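Local coordinates for protein DNMT2 (PDB 4H0N) that probably methylates cytosine 38 in the anticodon loop of tRNA(Asp), using S-adenosylmethionine, and also shows cytosine-5 methyltransferase activity toward DNA, at residues K121-N125 and S126-N130; I133-L136 and K137-F141; K176-D179 and E180-R184; K288-L291 and M292-F296; V323-E326 and L327-L331. The protein carries 3 engineered substitutions. All coordinates share one frame; numbering follows the deposited sequence.

Contact 1 of 5, residues K121-N125 and S126-N130; sequences KGFEN and STVRN
The ring of F123 is held against R129 and V128 at the start of helix 127-138, where S126 is the N-cap and the 3-10 turn 123-125 leads into it. R129 CB stands over one ring face, displaced toward CE2, in a CH-pi contact 3.6 Å from the F123 centroid. V128 uses a different approach: its CG1 arrives at the ring edge, 3.6 Å from F123 CE1. With CG of F123 anti to the backbone N (chi1 -180°), the phenyl group swings forward to meet this first turn. The backbone joins in, for S126 N donates to F123 O at 2.7 Å from above the carbonyl plane. S126 OG then accepts from R129 N at 2.9 Å, a nearly straight capping bond (164°) that satisfies an amide of the first helical turn.

Beyond CB the R129 chain bends at chi2, taking CD past E124 O and setting the guanidinium 82° from the F123 ring plane. There NH1 of R129 donates to OD1 of N130 at 2.6 Å, while NE forms a salt bridge with E145 on strand 141-148. Farther out, F123 meets Y162 edge-to-face and touches F99; its side chain lies about 7 Å from that of C79, the probable catalytic cysteine. The loop before the turn is fastened by the folded side chain of E124, whose OE1 accepts from G122 N on its syn side, tilted from the carboxylate plane. The other carboxylate oxygen, E124 OE2, takes K121 NZ at 2.7 Å in a salt bridge, nearly along its C-O axis.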
# COMPACT_ATOMS: atom_id res chain seq x y z
N LYS A 121 2.49 -10.19 0.78
CA LYS A 121 2.31 -11.49 0.18
C LYS A 121 3.17 -12.47 0.96
O LYS A 121 4.34 -12.20 1.22
CB LYS A 121 2.75 -11.46 -1.29
CG LYS A 121 2.06 -12.48 -2.18
CD LYS A 121 2.53 -13.90 -1.89
CE LYS A 121 1.51 -14.93 -2.34
NZ LYS A 121 1.76 -16.26 -1.70
N GLY A 122 2.59 -13.60 1.33
CA GLY A 122 3.35 -14.64 2.01
C GLY A 122 3.07 -14.66 3.50
O GLY A 122 3.46 -15.60 4.19
N PHE A 123 2.40 -13.62 3.98
CA PHE A 123 1.96 -13.60 5.36
C PHE A 123 1.12 -14.84 5.65
O PHE A 123 1.28 -15.47 6.68
CB PHE A 123 1.15 -12.35 5.68
CG PHE A 123 0.68 -12.29 7.11
CD1 PHE A 123 1.59 -12.11 8.14
CD2 PHE A 123 -0.66 -12.41 7.42
CE1 PHE A 123 1.17 -12.06 9.46
CE2 PHE A 123 -1.09 -12.35 8.74
CZ PHE A 123 -0.17 -12.17 9.76
N GLU A 124 0.26 -15.20 4.70
CA GLU A 124 -0.65 -16.33 4.89
C GLU A 124 0.07 -17.66 5.15
O GLU A 124 -0.54 -18.63 5.60
CB GLU A 124 -1.61 -16.46 3.70
CG GLU A 124 -1.00 -17.07 2.43
CD GLU A 124 -0.15 -16.08 1.65
OE1 GLU A 124 0.05 -14.94 2.13
OE2 GLU A 124 0.34 -16.46 0.56
N ASN A 125 1.37 -17.70 4.85
CA ASN A 125 2.16 -18.89 5.12
C ASN A 125 3.02 -18.75 6.38
O ASN A 125 3.75 -19.66 6.75
CB ASN A 125 3.05 -19.23 3.92
CG ASN A 125 2.24 -19.63 2.69
OD1 ASN A 125 1.13 -20.15 2.80
ND2 ASN A 125 2.80 -19.39 1.51
N SER A 126 2.92 -17.59 7.04
CA SER A 126 3.75 -17.28 8.20
C SER A 126 3.22 -17.87 9.51
O SER A 126 2.02 -18.12 9.64
CB SER A 126 3.84 -15.77 8.37
OG SER A 126 3.20 -15.39 9.57
N THR A 127 4.10 -18.06 10.48
CA THR A 127 3.70 -18.53 11.81
C THR A 127 2.86 -17.47 12.51
O THR A 127 1.97 -17.80 13.30
CB THR A 127 4.91 -18.83 12.71
OG1 THR A 127 5.88 -17.79 12.59
CG2 THR A 127 5.53 -20.16 12.33
N VAL A 128 3.15 -16.21 12.21
CA VAL A 128 2.41 -15.11 12.79
C VAL A 128 0.95 -15.16 12.36
O VAL A 128 0.04 -14.99 13.17
CB VAL A 128 3.00 -13.75 12.38
CG1 VAL A 128 2.11 -12.62 12.87
CG2 VAL A 128 4.42 -13.62 12.93
N ARG A 129 0.73 -15.41 11.07
CA ARG A 129 -0.62 -15.50 10.54
C ARG A 129 -1.40 -16.61 11.24
O ARG A 129 -2.53 -16.40 11.65
CB ARG A 129 -0.60 -15.73 9.03
CG ARG A 129 -1.96 -15.97 8.40
CD ARG A 129 -2.15 -17.44 8.10
NE ARG A 129 -3.56 -17.77 7.87
CZ ARG A 129 -4.07 -18.99 8.01
NH1 ARG A 129 -3.30 -20.00 8.39
NH2 ARG A 129 -5.37 -19.19 7.79
N ASN A 130 -0.77 -17.77 11.39
CA ASN A 130 -1.43 -18.89 12.06
C ASN A 130 -1.84 -18.54 13.48
O ASN A 130 -2.90 -18.95 13.95
CB ASN A 130 -0.55 -20.14 12.04
CG ASN A 130 -0.38 -20.71 10.64
OD1 ASN A 130 -1.09 -20.33 9.71
ND2 ASN A 130 0.57 -21.63 10.49

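Contact 2 of 5, residues I133-L136 and K137-F141; sequences IDKL and KECNF
L136 and F141 cross at a slant where helix 127-138 ends in a Schellman motif, their CB atoms 3.8 Å apart. The F141 ring then leads away from the helix, with the L136 carbonyl oxygen at the ring edge, near its plane. That oxygen, L136 O, receives F141 N at 2.9 Å and C139 N at 3.0 Å, from opposite faces of the carbonyl plane. N140, at positive phi, makes the turn, its own N bonded to K137 O.

On another side of the helix, D134 and E138 are one turn apart with carboxylate planes 87° from each other. CG of D134 lies anti to the backbone N (chi1 -176°), which brings OD2 toward the extended E138 chain, 3.1 Å from its OE2. K135 bends at chi2 and chi4, so that its CD and CE pass E138 OE1 while CE also lies 3.8 Å from C139 SG. Its NZ turns to I103 O and, more weakly, to D107, a residue of the calcium site.

L136 and F141 both rest on A166 of strand 161-168. The two carboxylates so close together would probably repel, or one might take up a proton; K135 NZ, 5.0 Å from E138 OE1, may ease this a little though it is bonded to I103 O.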
# COMPACT_ATOMS: atom_id res chain seq x y z
N ILE A 133 -4.81 -15.75 13.32
CA ILE A 133 -6.11 -16.33 13.01
C ILE A 133 -6.62 -17.09 14.23
O ILE A 133 -7.81 -17.05 14.56
CB ILE A 133 -6.00 -17.31 11.82
CG1 ILE A 133 -5.75 -16.54 10.52
CG2 ILE A 133 -7.25 -18.19 11.71
CD1 ILE A 133 -6.67 -15.35 10.30
N ASP A 134 -5.70 -17.77 14.90
CA ASP A 134 -6.00 -18.55 16.09
C ASP A 134 -6.55 -17.67 17.21
O ASP A 134 -7.40 -18.10 17.99
CB ASP A 134 -4.75 -19.26 16.56
CG ASP A 134 -5.01 -20.16 17.74
OD1 ASP A 134 -5.26 -21.36 17.50
OD2 ASP A 134 -4.96 -19.67 18.89
N LYS A 135 -6.04 -16.44 17.30
CA LYS A 135 -6.51 -15.52 18.31
C LYS A 135 -7.90 -14.99 17.95
O LYS A 135 -8.70 -14.68 18.83
CB LYS A 135 -5.54 -14.35 18.51
CG LYS A 135 -5.77 -13.57 19.79
CD LYS A 135 -5.63 -14.49 20.99
CE LYS A 135 -6.25 -13.91 22.26
NZ LYS A 135 -5.46 -12.78 22.82
N LEU A 136 -8.18 -14.89 16.66
CA LEU A 136 -9.50 -14.48 16.21
C LEU A 136 -10.58 -15.49 16.64
O LEU A 136 -11.59 -15.11 17.24
CB LEU A 136 -9.54 -14.28 14.69
CG LEU A 136 -8.71 -13.14 14.08
CD1 LEU A 136 -8.92 -13.08 12.58
CD2 LEU A 136 -9.06 -11.81 14.72
N LYS A 137 -10.36 -16.76 16.32
CA LYS A 137 -11.30 -17.82 16.67
C LYS A 137 -11.56 -17.84 18.17
O LYS A 137 -12.69 -18.04 18.61
CB LYS A 137 -10.76 -19.18 16.24
CG LYS A 137 -10.73 -19.44 14.75
CD LYS A 137 -9.99 -20.74 14.47
CE LYS A 137 -10.65 -21.54 13.35
NZ LYS A 137 -10.74 -20.77 12.08
N GLU A 138 -10.50 -17.63 18.95
CA GLU A 138 -10.57 -17.64 20.40
C GLU A 138 -11.46 -16.53 20.91
O GLU A 138 -12.12 -16.68 21.94
CB GLU A 138 -9.17 -17.47 20.99
CG GLU A 138 -8.68 -18.63 21.84
CD GLU A 138 -7.17 -18.66 21.96
OE1 GLU A 138 -6.58 -17.66 22.43
OE2 GLU A 138 -6.56 -19.67 21.56
N CYS A 139 -11.48 -15.41 20.20
CA CYS A 139 -12.22 -14.23 20.63
C CYS A 139 -13.56 -14.10 19.92
O CYS A 139 -14.15 -13.02 19.87
CB CYS A 139 -11.38 -12.96 20.41
SG CYS A 139 -9.79 -12.97 21.28
N ASN A 140 -14.03 -15.22 19.37
CA ASN A 140 -15.30 -15.30 18.65
C ASN A 140 -15.41 -14.35 17.44
O ASN A 140 -16.46 -13.75 17.19
CB ASN A 140 -16.47 -15.16 19.62
CG ASN A 140 -16.28 -16.00 20.88
OD1 ASN A 140 -16.38 -17.22 20.85
ND2 ASN A 140 -15.98 -15.33 21.99
N PHE A 141 -14.31 -14.23 16.70
CA PHE A 141 -14.28 -13.50 15.45
C PHE A 141 -14.49 -14.47 14.30
O PHE A 141 -14.00 -15.61 14.36
CB PHE A 141 -12.95 -12.77 15.29
CG PHE A 141 -12.94 -11.39 15.89
CD1 PHE A 141 -13.25 -10.29 15.11
CD2 PHE A 141 -12.63 -11.19 17.23
CE1 PHE A 141 -13.25 -9.02 15.64
CE2 PHE A 141 -12.63 -9.91 17.77
CZ PHE A 141 -12.95 -8.82 16.97

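Contact 3 of 5, residues K176-D179 and E180-R184; sequences KRRD and EIITR
R178 and I182 form the close-packed part of this loop: I182 CG1 lies 3.2 Å from R178 NH2 and also runs beside NE, approaching the guanidinium obliquely. The carbonyl oxygen of E180 stands over one face of the same group, offset toward its rim. CG of R178 sits between its backbone N and carbonyl carbon (chi1 52°), and the extended chain beyond carries the guanidinium across the bend. NH2 of R178 makes a weak bond to I181 O at 3.2 Å.

The outer side is looser. E180 is exposed, and its carboxylate, turned 76° from the guanidinium plane, is joined by a salt bridge from R178 NH1 to E180 OE1 at 2.8 Å, although the hydrogen bond within it is weak. Exposed D179 has a separate mate, with R177 NH1 reaching D179 OD1 at 2.8 Å in the plane of the R177 guanidinium. A leucine in place of R178 would probably leave the E180 carboxylate without its opposite charge and the I181 carbonyl without this donor.

The loop runs along strand 141-148, an outermost strand of the main sheet: I182 pairs with E145 and L147 through backbone bonds, R178 N bonds Q144, R177 NE bonds Y143 O, and I181 touches E124 ahead of helix 127-138.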
# COMPACT_ATOMS: atom_id res chain seq x y z
N LYS A 176 -20.85 -14.93 2.26
CA LYS A 176 -20.55 -16.36 2.28
C LYS A 176 -19.05 -16.66 2.36
O LYS A 176 -18.41 -16.96 1.35
CB LYS A 176 -21.16 -17.07 1.07
CG LYS A 176 -21.21 -18.58 1.23
CD LYS A 176 -21.66 -19.26 -0.06
CE LYS A 176 -22.24 -20.64 0.23
NZ LYS A 176 -21.40 -21.39 1.21
N ARG A 177 -18.49 -16.58 3.56
CA ARG A 177 -17.06 -16.80 3.75
C ARG A 177 -16.66 -18.27 3.64
O ARG A 177 -17.52 -19.16 3.58
CB ARG A 177 -16.60 -16.20 5.08
CG ARG A 177 -17.45 -16.57 6.30
CD ARG A 177 -16.94 -17.83 6.95
NE ARG A 177 -15.50 -17.75 7.16
CZ ARG A 177 -14.70 -18.80 7.30
NH1 ARG A 177 -15.20 -20.03 7.26
NH2 ARG A 177 -13.39 -18.62 7.50
N ARG A 178 -15.35 -18.51 3.60
CA ARG A 178 -14.81 -19.85 3.42
C ARG A 178 -13.35 -19.87 3.89
O ARG A 178 -12.68 -18.83 3.88
CB ARG A 178 -14.89 -20.25 1.95
CG ARG A 178 -14.30 -19.21 1.02
CD ARG A 178 -14.69 -19.44 -0.42
NE ARG A 178 -13.80 -18.74 -1.33
CZ ARG A 178 -12.61 -19.21 -1.70
NH1 ARG A 178 -12.19 -20.39 -1.24
NH2 ARG A 178 -11.83 -18.52 -2.52
N ASP A 179 -12.87 -21.04 4.29
CA ASP A 179 -11.52 -21.15 4.83
C ASP A 179 -10.41 -20.95 3.80
O ASP A 179 -9.34 -20.45 4.13
CB ASP A 179 -11.33 -22.49 5.56
CG ASP A 179 -12.03 -22.53 6.91
OD1 ASP A 179 -13.04 -21.81 7.09
OD2 ASP A 179 -11.58 -23.29 7.79
N GLU A 180 -10.65 -21.36 2.55
CA GLU A 180 -9.66 -21.19 1.49
C GLU A 180 -9.57 -19.72 1.08
O GLU A 180 -10.55 -18.99 1.15
CB GLU A 180 -9.98 -22.08 0.28
CG GLU A 180 -9.02 -21.96 -0.91
CD GLU A 180 -9.69 -22.29 -2.24
OE1 GLU A 180 -10.90 -22.61 -2.23
OE2 GLU A 180 -9.01 -22.23 -3.29
N ILE A 181 -8.37 -19.31 0.66
CA ILE A 181 -8.08 -17.92 0.33
C ILE A 181 -8.73 -17.47 -0.98
O ILE A 181 -8.65 -18.16 -2.00
CB ILE A 181 -6.55 -17.68 0.27
CG1 ILE A 181 -5.92 -17.93 1.65
CG2 ILE A 181 -6.23 -16.29 -0.25
CD1 ILE A 181 -5.00 -16.82 2.13
N ILE A 182 -9.36 -16.31 -0.94
CA ILE A 182 -10.05 -15.74 -2.10
C ILE A 182 -9.11 -14.91 -2.96
O ILE A 182 -8.42 -14.02 -2.46
CB ILE A 182 -11.23 -14.86 -1.65
CG1 ILE A 182 -12.32 -15.72 -1.01
CG2 ILE A 182 -11.80 -14.09 -2.82
CD1 ILE A 182 -13.56 -14.93 -0.61
N THR A 183 -9.08 -15.20 -4.25
CA THR A 183 -8.16 -14.54 -5.18
C THR A 183 -8.79 -13.34 -5.88
O THR A 183 -8.08 -12.51 -6.45
CB THR A 183 -7.62 -15.51 -6.24
OG1 THR A 183 -8.64 -16.44 -6.62
CG2 THR A 183 -6.44 -16.29 -5.68
N ARG A 184 -10.11 -13.25 -5.84
CA ARG A 184 -10.80 -12.08 -6.37
C ARG A 184 -12.20 -11.90 -5.78
O ARG A 184 -12.90 -12.88 -5.53
CB ARG A 184 -10.86 -12.11 -7.90
CG ARG A 184 -11.47 -13.36 -8.49
CD ARG A 184 -11.81 -13.09 -9.95
NE ARG A 184 -12.54 -14.17 -10.61
CZ ARG A 184 -13.79 -14.51 -10.33
NH1 ARG A 184 -14.46 -13.86 -9.38
NH2 ARG A 184 -14.38 -15.51 -10.98

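Contact 4 of 5, residues K288-L291 and M292-F296; sequences KEVL and MIMCF
F296 N reaches back to L291 O at 2.8 Å and C295 N to M292 O at 3.0 Å, so that helix 287-293 closes in a Schellman motif with C295 at positive phi. Before this turn the helical ladder is regular, with I293 N bonded to E289 O at 2.8 Å and M294 N to V290 O at 2.8 Å.

The turn brings F296 beside L291. One methyl, L291 CD2, rides over a face of the F296 ring in a CH-pi contact 3.7 Å from its centroid, offset toward the rim at CG, from which it is 3.5 Å distant. The F296 ring takes this place with CG anti to its carbonyl carbon (chi1 -81°). V290 and M294 point the same way, lying side by side with V290 CG1 4.1 Å from M294 SD. I293 keeps to its own flank, CG1 passing alongside E289 O. An alanine at F296 is likely to leave the L291 methyl without its aromatic face and open a gap next to the cofactor site.

The F296 side chain comes within about 5 Å, nearest atoms, of the bound S-adenosylhomocysteine. It touches S318 and meets Y300 edge-to-face. At the other end of the segment E289 forms a salt bridge with R283 and accepts from T286 N, while M294 bonds V321 through the backbone and F296 packs on V321, joining the end of this helix to helix 321-332.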
# COMPACT_ATOMS: atom_id res chain seq x y z
N LYS A 288 2.24 12.43 -7.89
CA LYS A 288 0.84 12.69 -8.19
C LYS A 288 0.23 11.53 -8.98
O LYS A 288 -0.86 11.04 -8.66
CB LYS A 288 0.72 13.99 -8.98
CG LYS A 288 -0.69 14.48 -9.24
CD LYS A 288 -0.65 15.81 -9.97
CE LYS A 288 -2.04 16.33 -10.28
NZ LYS A 288 -1.99 17.60 -11.05
N GLU A 289 0.94 11.09 -10.01
CA GLU A 289 0.49 9.98 -10.84
C GLU A 289 0.41 8.69 -10.05
O GLU A 289 -0.55 7.94 -10.17
CB GLU A 289 1.41 9.82 -12.06
CG GLU A 289 1.14 10.85 -13.16
CD GLU A 289 2.33 11.05 -14.10
OE1 GLU A 289 3.46 10.65 -13.75
OE2 GLU A 289 2.11 11.62 -15.19
N VAL A 290 1.42 8.43 -9.23
CA VAL A 290 1.42 7.24 -8.39
C VAL A 290 0.24 7.27 -7.41
O VAL A 290 -0.37 6.25 -7.12
CB VAL A 290 2.75 7.10 -7.63
CG1 VAL A 290 2.74 5.87 -6.73
CG2 VAL A 290 3.91 7.06 -8.61
N LEU A 291 -0.10 8.47 -6.93
CA LEU A 291 -1.26 8.65 -6.06
C LEU A 291 -2.57 8.30 -6.77
O LEU A 291 -3.45 7.66 -6.18
CB LEU A 291 -1.31 10.08 -5.51
CG LEU A 291 -0.52 10.35 -4.22
CD1 LEU A 291 -0.33 11.84 -3.99
CD2 LEU A 291 -1.21 9.72 -3.02
N MET A 292 -2.68 8.71 -8.03
CA MET A 292 -3.85 8.38 -8.86
C MET A 292 -3.87 6.90 -9.20
O MET A 292 -4.93 6.28 -9.23
CB MET A 292 -3.84 9.20 -10.15
CG MET A 292 -4.14 10.67 -9.98
SD MET A 292 -5.73 10.96 -9.21
CE MET A 292 -5.23 11.97 -7.81
N ILE A 293 -2.70 6.35 -9.49
CA ILE A 293 -2.54 4.92 -9.72
C ILE A 293 -2.96 4.10 -8.50
O ILE A 293 -3.59 3.05 -8.64
CB ILE A 293 -1.09 4.58 -10.13
CG1 ILE A 293 -0.82 5.07 -11.55
CG2 ILE A 293 -0.84 3.08 -10.05
CD1 ILE A 293 0.65 5.08 -11.93
N MET A 294 -2.63 4.58 -7.31
CA MET A 294 -3.02 3.88 -6.08
C MET A 294 -4.42 4.28 -5.62
O MET A 294 -4.82 3.99 -4.49
CB MET A 294 -1.99 4.08 -4.98
CG MET A 294 -0.64 3.47 -5.31
SD MET A 294 0.55 3.72 -4.00
CE MET A 294 -0.05 2.55 -2.78
N CYS A 295 -5.14 4.96 -6.51
CA CYS A 295 -6.55 5.29 -6.34
C CYS A 295 -6.83 6.22 -5.17
O CYS A 295 -7.89 6.15 -4.56
CB CYS A 295 -7.39 4.02 -6.25
SG CYS A 295 -7.27 2.98 -7.71
N PHE A 296 -5.89 7.10 -4.86
CA PHE A 296 -6.17 8.17 -3.92
C PHE A 296 -7.06 9.19 -4.62
O PHE A 296 -7.06 9.27 -5.85
CB PHE A 296 -4.88 8.83 -3.44
CG PHE A 296 -4.19 8.08 -2.33
CD1 PHE A 296 -3.58 6.86 -2.57
CD2 PHE A 296 -4.12 8.62 -1.05
CE1 PHE A 296 -2.93 6.18 -1.55
CE2 PHE A 296 -3.47 7.94 -0.03
CZ PHE A 296 -2.88 6.72 -0.28

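Contact 5 of 5, residues V323-E326 and L327-L331; sequences VISE and LLKIL
K329 leans back along helix 321-332 toward E326, and its chain can be traced atom by atom. K329 CB lies 3.6 Å from E326 O. CG, anti to the carbonyl carbon of K329 (chi1 -67°), comes to 3.3 Å from S325 O, the same oxygen that accepts from K329 N. K329 CD runs on past that carbonyl, at 3.9 Å from S325 O, and equally near the E326 carboxylate. K329 CE lies 3.5 Å from E326 OE2, with S325 OG a little farther off. The ammonium K329 NZ ends 3.4 Å from E326 OE2 in a long salt bridge whose hydrogen bond is weak. The extended lysine and the glutamate, bent at chi2, cross at a slant on the outward side of the helix, where K329 is exposed.

The opposite character is found on the inner side, where this helix near the C terminus covers the Rossmann-like sheet that class I methyltransferases use to hold their cofactor. I324 and L328, one turn apart, lie side by side and point the same way, with I324 CG2 4.0 Å from L328 CD1. I324 packs on M16 and A19 of helix 15-23 and on E118, its side chain about 7 Å from the bound S-adenosylhomocysteine; L328 rests on W20 and L116. V323 and L327 are in looser touch at 4.3 Å between V323 CG1 and L327 CD1, and both reach Y163 of strand 161-168. S325 OG makes a weak bond to A19 O, while I330 turns its side chain to F175 and L185.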
# COMPACT_ATOMS: atom_id res chain seq x y z
N VAL A 323 -9.04 -1.04 -3.44
CA VAL A 323 -9.18 -2.40 -2.96
C VAL A 323 -9.72 -2.43 -1.53
O VAL A 323 -10.61 -3.23 -1.21
CB VAL A 323 -7.85 -3.17 -3.03
CG1 VAL A 323 -8.01 -4.57 -2.47
CG2 VAL A 323 -7.36 -3.22 -4.47
N ILE A 324 -9.21 -1.55 -0.67
CA ILE A 324 -9.63 -1.54 0.73
C ILE A 324 -11.07 -1.06 0.87
O ILE A 324 -11.83 -1.59 1.69
CB ILE A 324 -8.69 -0.67 1.58
CG1 ILE A 324 -7.31 -1.30 1.62
CG2 ILE A 324 -9.23 -0.51 3.00
CD1 ILE A 324 -6.36 -0.55 2.46
N SER A 325 -11.44 -0.08 0.07
CA SER A 325 -12.80 0.41 0.03
C SER A 325 -13.75 -0.73 -0.32
O SER A 325 -14.82 -0.88 0.29
CB SER A 325 -12.92 1.55 -0.98
OG SER A 325 -14.19 2.18 -0.89
N GLU A 326 -13.35 -1.56 -1.28
CA GLU A 326 -14.16 -2.72 -1.66
C GLU A 326 -14.26 -3.78 -0.57
O GLU A 326 -15.30 -4.43 -0.43
CB GLU A 326 -13.67 -3.33 -2.97
CG GLU A 326 -13.90 -2.43 -4.17
CD GLU A 326 -15.37 -2.06 -4.35
OE1 GLU A 326 -16.23 -2.96 -4.33
OE2 GLU A 326 -15.66 -0.85 -4.49
N LEU A 327 -13.19 -3.97 0.20
CA LEU A 327 -13.20 -4.94 1.29
C LEU A 327 -14.00 -4.40 2.47
O LEU A 327 -14.70 -5.16 3.15
CB LEU A 327 -11.77 -5.28 1.74
CG LEU A 327 -10.90 -6.09 0.79
CD1 LEU A 327 -9.47 -6.12 1.28
CD2 LEU A 327 -11.42 -7.50 0.64
N LEU A 328 -13.90 -3.10 2.70
CA LEU A 328 -14.71 -2.44 3.73
C LEU A 328 -16.20 -2.62 3.47
O LEU A 328 -16.97 -2.87 4.40
CB LEU A 328 -14.36 -0.95 3.84
CG LEU A 328 -13.07 -0.59 4.57
CD1 LEU A 328 -12.75 0.88 4.42
CD2 LEU A 328 -13.17 -0.96 6.04
N LYS A 329 -16.62 -2.51 2.21
CA LYS A 329 -18.01 -2.78 1.84
C LYS A 329 -18.40 -4.20 2.21
O LYS A 329 -19.48 -4.44 2.76
CB LYS A 329 -18.25 -2.54 0.35
CG LYS A 329 -18.13 -1.09 -0.06
CD LYS A 329 -18.22 -0.94 -1.57
CE LYS A 329 -17.70 0.42 -1.99
NZ LYS A 329 -18.30 0.87 -3.28
N ILE A 330 -17.52 -5.15 1.90
CA ILE A 330 -17.78 -6.55 2.19
C ILE A 330 -17.81 -6.81 3.70
O ILE A 330 -18.73 -7.46 4.21
CB ILE A 330 -16.73 -7.44 1.51
CG1 ILE A 330 -16.98 -7.48 0.00
CG2 ILE A 330 -16.76 -8.85 2.08
CD1 ILE A 330 -15.94 -8.22 -0.77
N LEU A 331 -16.82 -6.27 4.40
CA LEU A 331 -16.70 -6.46 5.84
C LEU A 331 -17.92 -5.96 6.62
O LEU A 331 -18.27 -6.52 7.67
CB LEU A 331 -15.43 -5.76 6.35
CG LEU A 331 -15.14 -5.82 7.86
CD1 LEU A 331 -15.11 -7.26 8.36
CD2 LEU A 331 -13.84 -5.10 8.20

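In the fold
From the N terminus the five contacts come in series; each joins adjoining segments, so none closes a long loop and none nests or crosses. Contact 1 begins helix 127-138 after strand 114-119, and contact 2 ends that same helix, delivering the chain into strand 141-148. Contact 3 is a loop after strand 161-168 that runs beside outermost strand 141-148 and touches contact 1, E124 CB to I181 CD1 at 3.7 Å. Contact 4, on the other side of the chain's centre from contacts 1 and 2, ends helix 287-293. Contact 5 lies within helix 321-332, which returns the chain to the main sheet, its centre about 18 Å from that of contact 4.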